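Side-chain contacts in KLLA0B12012p (Kluyveromyces lactis, PDB 6Y3P), which probably binds ATP through the C-terminal ATP-grasp domain of the tubulin-tyrosine ligase family that makes up this chain, and is a direct partner of the mRNA decapping enzyme Dcp2: residues A[118-123]-A[161-166]; A[111-116]-A[124-129]. All coordinates share one frame; numbering follows the deposited sequence.

Contact 1: A[118-123]-A[161-166]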
loop_
_atom_site.group_PDB
_atom_site.type_symbol
_atom_site.label_atom_id
_atom_site.label_comp_id
_atom_site.label_asym_id
_atom_site.label_seq_id
_atom_site.Cartn_x
_atom_site.Cartn_y
_atom_site.Cartn_z
ATOM N N GLU A 118 -32.257 -5.314 -14.221
ATOM C CA GLU A 118 -33.151 -4.265 -14.736
ATOM C C GLU A 118 -32.999 -2.892 -14.026
ATOM O O GLU A 118 -33.458 -1.870 -14.550
ATOM C CB GLU A 118 -34.624 -4.728 -14.739
ATOM C CG GLU A 118 -35.047 -5.678 -13.616
ATOM C CD GLU A 118 -35.110 -7.150 -13.992
ATOM O OE1 GLU A 118 -35.865 -7.503 -14.933
ATOM O OE2 GLU A 118 -34.421 -7.958 -13.323
ATOM N N PHE A 119 -32.313 -2.865 -12.862
ATOM C CA PHE A 119 -32.105 -1.639 -12.105
ATOM C C PHE A 119 -30.646 -1.231 -12.000
ATOM O O PHE A 119 -30.302 -0.419 -11.135
ATOM C CB PHE A 119 -32.775 -1.737 -10.730
ATOM C CG PHE A 119 -34.274 -1.681 -10.806
ATOM C CD1 PHE A 119 -34.930 -0.475 -10.990
ATOM C CD2 PHE A 119 -35.034 -2.839 -10.686
ATOM C CE1 PHE A 119 -36.322 -0.423 -11.041
ATOM C CE2 PHE A 119 -36.423 -2.787 -10.766
ATOM C CZ PHE A 119 -37.061 -1.582 -10.956
ATOM N N LEU A 120 -29.801 -1.744 -12.933
ATOM C CA LEU A 120 -28.371 -1.442 -13.062
ATOM C C LEU A 120 -28.178 0.055 -13.306
ATOM O O LEU A 120 -27.282 0.651 -12.714
ATOM C CB LEU A 120 -27.726 -2.275 -14.199
ATOM C CG LEU A 120 -26.188 -2.184 -14.408
ATOM C CD1 LEU A 120 -25.642 -3.506 -14.845
ATOM C CD2 LEU A 120 -25.836 -1.271 -15.565
ATOM N N ASP A 121 -29.037 0.661 -14.141
ATOM C CA ASP A 121 -28.978 2.095 -14.419
ATOM C C ASP A 121 -29.219 2.961 -13.181
ATOM O O ASP A 121 -28.610 4.022 -13.084
ATOM C CB ASP A 121 -29.911 2.501 -15.572
ATOM C CG ASP A 121 -29.411 2.120 -16.959
ATOM O OD1 ASP A 121 -28.158 2.072 -17.163
ATOM O OD2 ASP A 121 -30.260 1.906 -17.852
ATOM N N ASP A 122 -30.054 2.509 -12.233
ATOM C CA ASP A 122 -30.318 3.250 -10.995
ATOM C C ASP A 122 -29.144 3.141 -10.038
ATOM O O ASP A 122 -28.860 4.088 -9.308
ATOM C CB ASP A 122 -31.577 2.724 -10.301
ATOM C CG ASP A 122 -32.880 2.892 -11.059
ATOM O OD1 ASP A 122 -32.835 3.302 -12.251
ATOM O OD2 ASP A 122 -33.948 2.606 -10.468
ATOM N N ALA A 123 -28.470 1.978 -10.036
ATOM C CA ALA A 123 -27.300 1.729 -9.201
ATOM C C ALA A 123 -26.116 2.594 -9.664
ATOM O O ALA A 123 -25.342 3.057 -8.823
ATOM C CB ALA A 123 -26.941 0.259 -9.233
ATOM N N GLU A 161 -23.104 -1.048 -21.439
ATOM C CA GLU A 161 -23.820 -2.162 -22.110
ATOM C C GLU A 161 -23.184 -3.527 -21.801
ATOM O O GLU A 161 -23.905 -4.493 -21.499
ATOM C CB GLU A 161 -24.003 -1.955 -23.632
ATOM C CG GLU A 161 -22.881 -1.203 -24.332
ATOM C CD GLU A 161 -23.061 0.300 -24.489
ATOM O OE1 GLU A 161 -22.815 1.046 -23.509
ATOM O OE2 GLU A 161 -23.402 0.734 -25.614
ATOM N N GLN A 162 -21.830 -3.578 -21.799
ATOM C CA GLN A 162 -21.095 -4.790 -21.462
ATOM C C GLN A 162 -21.410 -5.201 -19.999
ATOM O O GLN A 162 -21.777 -6.348 -19.746
ATOM C CB GLN A 162 -19.597 -4.593 -21.706
ATOM C CG GLN A 162 -19.208 -4.772 -23.159
ATOM C CD GLN A 162 -17.906 -4.094 -23.528
ATOM O OE1 GLN A 162 -17.209 -3.476 -22.705
ATOM N NE2 GLN A 162 -17.559 -4.169 -24.801
ATOM N N LEU A 163 -21.382 -4.232 -19.073
ATOM C CA LEU A 163 -21.756 -4.444 -17.672
ATOM C C LEU A 163 -23.212 -4.897 -17.557
ATOM O O LEU A 163 -23.506 -5.810 -16.789
ATOM C CB LEU A 163 -21.521 -3.170 -16.858
ATOM C CG LEU A 163 -21.645 -3.279 -15.344
ATOM C CD1 LEU A 163 -20.696 -4.355 -14.755
ATOM C CD2 LEU A 163 -21.397 -1.937 -14.701
ATOM N N GLN A 164 -24.100 -4.293 -18.359
ATOM C CA GLN A 164 -25.526 -4.618 -18.430
ATOM C C GLN A 164 -25.748 -6.072 -18.884
ATOM O O GLN A 164 -26.602 -6.751 -18.331
ATOM C CB GLN A 164 -26.264 -3.606 -19.344
ATOM C CG GLN A 164 -27.798 -3.837 -19.481
ATOM C CD GLN A 164 -28.534 -3.690 -18.168
ATOM O OE1 GLN A 164 -28.685 -2.597 -17.621
ATOM N NE2 GLN A 164 -28.992 -4.794 -17.624
ATOM N N ALA A 165 -24.971 -6.535 -19.887
ATOM C CA ALA A 165 -25.021 -7.893 -20.434
ATOM C C ALA A 165 -24.506 -8.901 -19.399
ATOM O O ALA A 165 -25.048 -10.000 -19.302
ATOM C CB ALA A 165 -24.186 -7.967 -21.708
ATOM N N ILE A 166 -23.486 -8.516 -18.605
ATOM C CA ILE A 166 -22.945 -9.367 -17.547
ATOM C C ILE A 166 -24.060 -9.633 -16.514
ATOM O O ILE A 166 -24.352 -10.800 -16.218
ATOM C CB ILE A 166 -21.681 -8.750 -16.896
ATOM C CG1 ILE A 166 -20.483 -8.717 -17.884
ATOM C CG2 ILE A 166 -21.300 -9.502 -15.598
ATOM C CD1 ILE A 166 -19.302 -7.882 -17.394
#
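L120 reaches from the first turn of helix 120-125 to the flank of helix 160-171, where it lies against L163 and Q164. Its CG is anti to the backbone N (chi1 -175°), which carries the branched end outward from its own helix. CD1 leads: it rests 3.7 Å from the carbonyl O of L163 and 3.8 Å from CA of Q164, so one methyl covers the helix backbone between these neighbours. The same CD1 meets the side chain of L163 at its branch point, CG, at 4.0 Å. Leucine suits this buried place because its fork divides the work, CD1 against the backbone and L163, CD2 against the amide oxygen of Q164. With an alanine in place of L120, CG of L163, the adjoining carbonyl and OE1 of Q164 would probably lose most of their cover from this side, and a gap would be likely to open between the helices.

Q164 packs differently. Its chain starts out anti to the backbone N, bends at chi2 (63°) and then runs past L120 in the opposite direction. The amide oxygen OE1 thereby comes 3.6 Å from CB of L120 and 3.8 Å from its CD2, a van der Waals contact of a polar atom with aliphatic carbon. The polar grip lies at the other end of the amide, where NE2 is hydrogen-bonded to OD1 of D168, one turn further along its own helix, and to the carbonyl O of A117. Those two bonds probably hold the amide in its rotation, and the one to A117 ties the residue just before 118-123 to helix 160-171. A glutamine suits this partly exposed place, since its amide nitrogen finds two acceptors.

Beyond L120, helix 160-171 turns L163 and I166 onto L143 and F157, packing against strands 140-145 and 154-157 of the antiparallel sheet.

Contact 2: A[111-116]-A[124-129]; sequences NIDVDY and LDENWE
The carbonyl O of N111 takes a hydrogen bond from ND2 of N127, 2.8 Å long and the one direct hydrogen bond between 111-116 and 124-129. It is moderately bent (143° at the hydrogen), and the donor stands 30° out of the carbonyl plane. Water 1 accepts from the same ND2 at 3.2 Å and also from the backbone N of N111. One amide nitrogen, with a water's help, thus serves both backbone polar groups of N111.

Beside this polar link the contact is aliphatic. CD1 of I112 touches CD2 of L124 at 3.7 Å, the two side chains crossing at a slant; a beta-branched residue fits the strand, and a leucine is long enough to meet it. Toward the surface, D113 and E126 bring like charges near each other, OD2 to OE1 4.5 Å, which probably disfavours a closer approach.

What positions N127 is its place in front of helix 128-136. With CG anti to the backbone N (chi1 -162°), its ND2 faces the strand, while OD1 turns to the backbone N of L130 in a weak N-cap bond. Asparagine suits this site because it has an acceptor for the helix start and a donor for the strand.

Strand 109-113 is an outermost strand of its antiparallel sheet. I112 pairs through its backbone with F195 of strand 194-200 and packs on F195 and V197, while L130 of helix 128-136 meets both I112 and L124.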
loop_
_atom_site.group_PDB
_atom_site.type_symbol
_atom_site.label_atom_id
_atom_site.label_comp_id
_atom_site.label_asym_id
_atom_site.label_seq_id
_atom_site.Cartn_x
_atom_site.Cartn_y
_atom_site.Cartn_z
ATOM N N ASN A 111 -17.900 1.105 -5.156
ATOM C CA ASN A 111 -18.791 0.133 -4.536
ATOM C C ASN A 111 -20.178 0.301 -5.125
ATOM O O ASN A 111 -20.701 1.415 -5.201
ATOM C CB ASN A 111 -18.777 0.270 -3.017
ATOM C CG ASN A 111 -17.773 -0.655 -2.382
ATOM O OD1 ASN A 111 -16.577 -0.356 -2.297
ATOM N ND2 ASN A 111 -18.231 -1.834 -1.992
ATOM N N ILE A 112 -20.724 -0.793 -5.640
ATOM C CA ILE A 112 -22.048 -0.787 -6.251
ATOM C C ILE A 112 -22.950 -1.831 -5.580
ATOM O O ILE A 112 -22.469 -2.864 -5.113
ATOM C CB ILE A 112 -21.975 -0.902 -7.805
ATOM C CG1 ILE A 112 -23.302 -0.509 -8.465
ATOM C CG2 ILE A 112 -21.472 -2.264 -8.307
ATOM C CD1 ILE A 112 -23.176 0.572 -9.446
ATOM N N ASP A 113 -24.238 -1.515 -5.476
ATOM C CA ASP A 113 -25.259 -2.400 -4.926
ATOM C C ASP A 113 -26.304 -2.581 -6.005
ATOM O O ASP A 113 -26.972 -1.617 -6.392
ATOM C CB ASP A 113 -25.884 -1.825 -3.638
ATOM C CG ASP A 113 -24.951 -1.686 -2.437
ATOM O OD1 ASP A 113 -23.984 -2.485 -2.328
ATOM O OD2 ASP A 113 -25.216 -0.808 -1.581
ATOM N N VAL A 114 -26.372 -3.787 -6.563
ATOM C CA VAL A 114 -27.325 -4.109 -7.623
ATOM C C VAL A 114 -28.190 -5.253 -7.125
ATOM O O VAL A 114 -27.671 -6.310 -6.769
ATOM C CB VAL A 114 -26.664 -4.433 -9.001
ATOM C CG1 VAL A 114 -27.721 -4.620 -10.094
ATOM C CG2 VAL A 114 -25.655 -3.359 -9.415
ATOM N N ASP A 115 -29.502 -5.023 -7.093
ATOM C CA ASP A 115 -30.514 -5.984 -6.656
ATOM C C ASP A 115 -30.828 -6.934 -7.808
ATOM O O ASP A 115 -30.715 -8.149 -7.656
ATOM C CB ASP A 115 -31.788 -5.242 -6.183
ATOM C CG ASP A 115 -31.577 -4.216 -5.078
ATOM O OD1 ASP A 115 -30.752 -3.279 -5.277
ATOM O OD2 ASP A 115 -32.267 -4.314 -4.039
ATOM N N TYR A 116 -31.214 -6.364 -8.969
ATOM C CA TYR A 116 -31.584 -7.065 -10.198
ATOM C C TYR A 116 -31.027 -6.284 -11.371
ATOM O O TYR A 116 -30.868 -5.064 -11.289
ATOM C CB TYR A 116 -33.113 -7.178 -10.321
ATOM C CG TYR A 116 -33.786 -7.740 -9.088
ATOM C CD1 TYR A 116 -34.079 -6.925 -7.998
ATOM C CD2 TYR A 116 -34.130 -9.087 -9.007
ATOM C CE1 TYR A 116 -34.664 -7.440 -6.845
ATOM C CE2 TYR A 116 -34.738 -9.608 -7.864
ATOM C CZ TYR A 116 -35.000 -8.777 -6.789
ATOM O OH TYR A 116 -35.620 -9.250 -5.677
ATOM N N LEU A 124 -26.019 2.855 -10.989
ATOM C CA LEU A 124 -24.984 3.702 -11.585
ATOM C C LEU A 124 -25.194 5.184 -11.246
ATOM O O LEU A 124 -24.237 5.962 -11.237
ATOM C CB LEU A 124 -24.847 3.470 -13.106
ATOM C CG LEU A 124 -24.391 2.054 -13.568
ATOM C CD1 LEU A 124 -24.285 1.982 -15.075
ATOM C CD2 LEU A 124 -23.065 1.655 -12.975
ATOM N N ASP A 125 -26.435 5.560 -10.915
ATOM C CA ASP A 125 -26.766 6.920 -10.492
ATOM C C ASP A 125 -26.414 7.106 -9.018
ATOM O O ASP A 125 -25.775 8.090 -8.685
ATOM C CB ASP A 125 -28.226 7.252 -10.815
ATOM C CG ASP A 125 -28.547 7.092 -12.295
ATOM O OD1 ASP A 125 -27.625 7.254 -13.128
ATOM O OD2 ASP A 125 -29.703 6.758 -12.617
ATOM N N GLU A 126 -26.696 6.100 -8.171
ATOM C CA GLU A 126 -26.368 6.055 -6.735
ATOM C C GLU A 126 -24.816 6.081 -6.464
ATOM O O GLU A 126 -24.385 6.141 -5.310
ATOM C CB GLU A 126 -27.036 4.812 -6.097
ATOM C CG GLU A 126 -27.358 4.930 -4.614
ATOM C CD GLU A 126 -27.475 3.600 -3.890
ATOM O OE1 GLU A 126 -26.501 2.812 -3.916
ATOM O OE2 GLU A 126 -28.533 3.363 -3.263
ATOM N N ASN A 127 -24.001 6.014 -7.537
ATOM C CA ASN A 127 -22.540 6.122 -7.544
ATOM C C ASN A 127 -22.194 6.843 -8.852
ATOM O O ASN A 127 -21.759 6.219 -9.816
ATOM C CB ASN A 127 -21.830 4.759 -7.417
ATOM C CG ASN A 127 -20.368 4.868 -7.000
ATOM O OD1 ASN A 127 -19.605 5.718 -7.484
ATOM N ND2 ASN A 127 -19.934 4.007 -6.082
ATOM N N TRP A 128 -22.482 8.168 -8.880
ATOM C CA TRP A 128 -22.313 9.083 -10.008
ATOM C C TRP A 128 -20.878 9.175 -10.523
ATOM O O TRP A 128 -20.693 9.405 -11.722
ATOM C CB TRP A 128 -22.879 10.477 -9.685
ATOM C CG TRP A 128 -22.190 11.197 -8.565
ATOM C CD1 TRP A 128 -22.596 11.269 -7.266
ATOM C CD2 TRP A 128 -20.994 11.986 -8.658
ATOM N NE1 TRP A 128 -21.701 12.012 -6.529
ATOM C CE2 TRP A 128 -20.703 12.457 -7.355
ATOM C CE3 TRP A 128 -20.136 12.339 -9.714
ATOM C CZ2 TRP A 128 -19.577 13.244 -7.080
ATOM C CZ3 TRP A 128 -19.010 13.100 -9.436
ATOM C CH2 TRP A 128 -18.736 13.542 -8.134
ATOM N N GLU A 129 -19.868 9.015 -9.627
ATOM C CA GLU A 129 -18.447 9.046 -10.003
ATOM C C GLU A 129 -18.138 7.921 -10.995
ATOM O O GLU A 129 -17.500 8.168 -12.016
ATOM C CB GLU A 129 -17.545 8.912 -8.767
ATOM C CG GLU A 129 -16.998 10.221 -8.235
ATOM C CD GLU A 129 -16.848 10.242 -6.726
ATOM O OE1 GLU A 129 -15.697 10.137 -6.244
ATOM O OE2 GLU A 129 -17.883 10.348 -6.025
HETATM O O HOH W 1 -17.555 4.037 -3.949
#

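Helix 120-125 belongs to both contacts: its first turn supplies L120 to contact 1, and L124, further along the chain, serves contact 2. The two centres are only 9 Å apart, and A123, of segment 118-123, touches the strand side of contact 2 directly. Its carbonyl O lies 3.4 Å from CD1 of I112, and its CB packs 3.4 Å from the carbonyl O of D113 and 3.8 Å from CG2 of V114. The two contacts place the short helix between edge strand 109-113 and helix 160-171. Both lie far from the chain's centre, about 31 and 26 Å for their own centres, and neither includes a nucleotide; they are structural packing within the ATP-grasp domain.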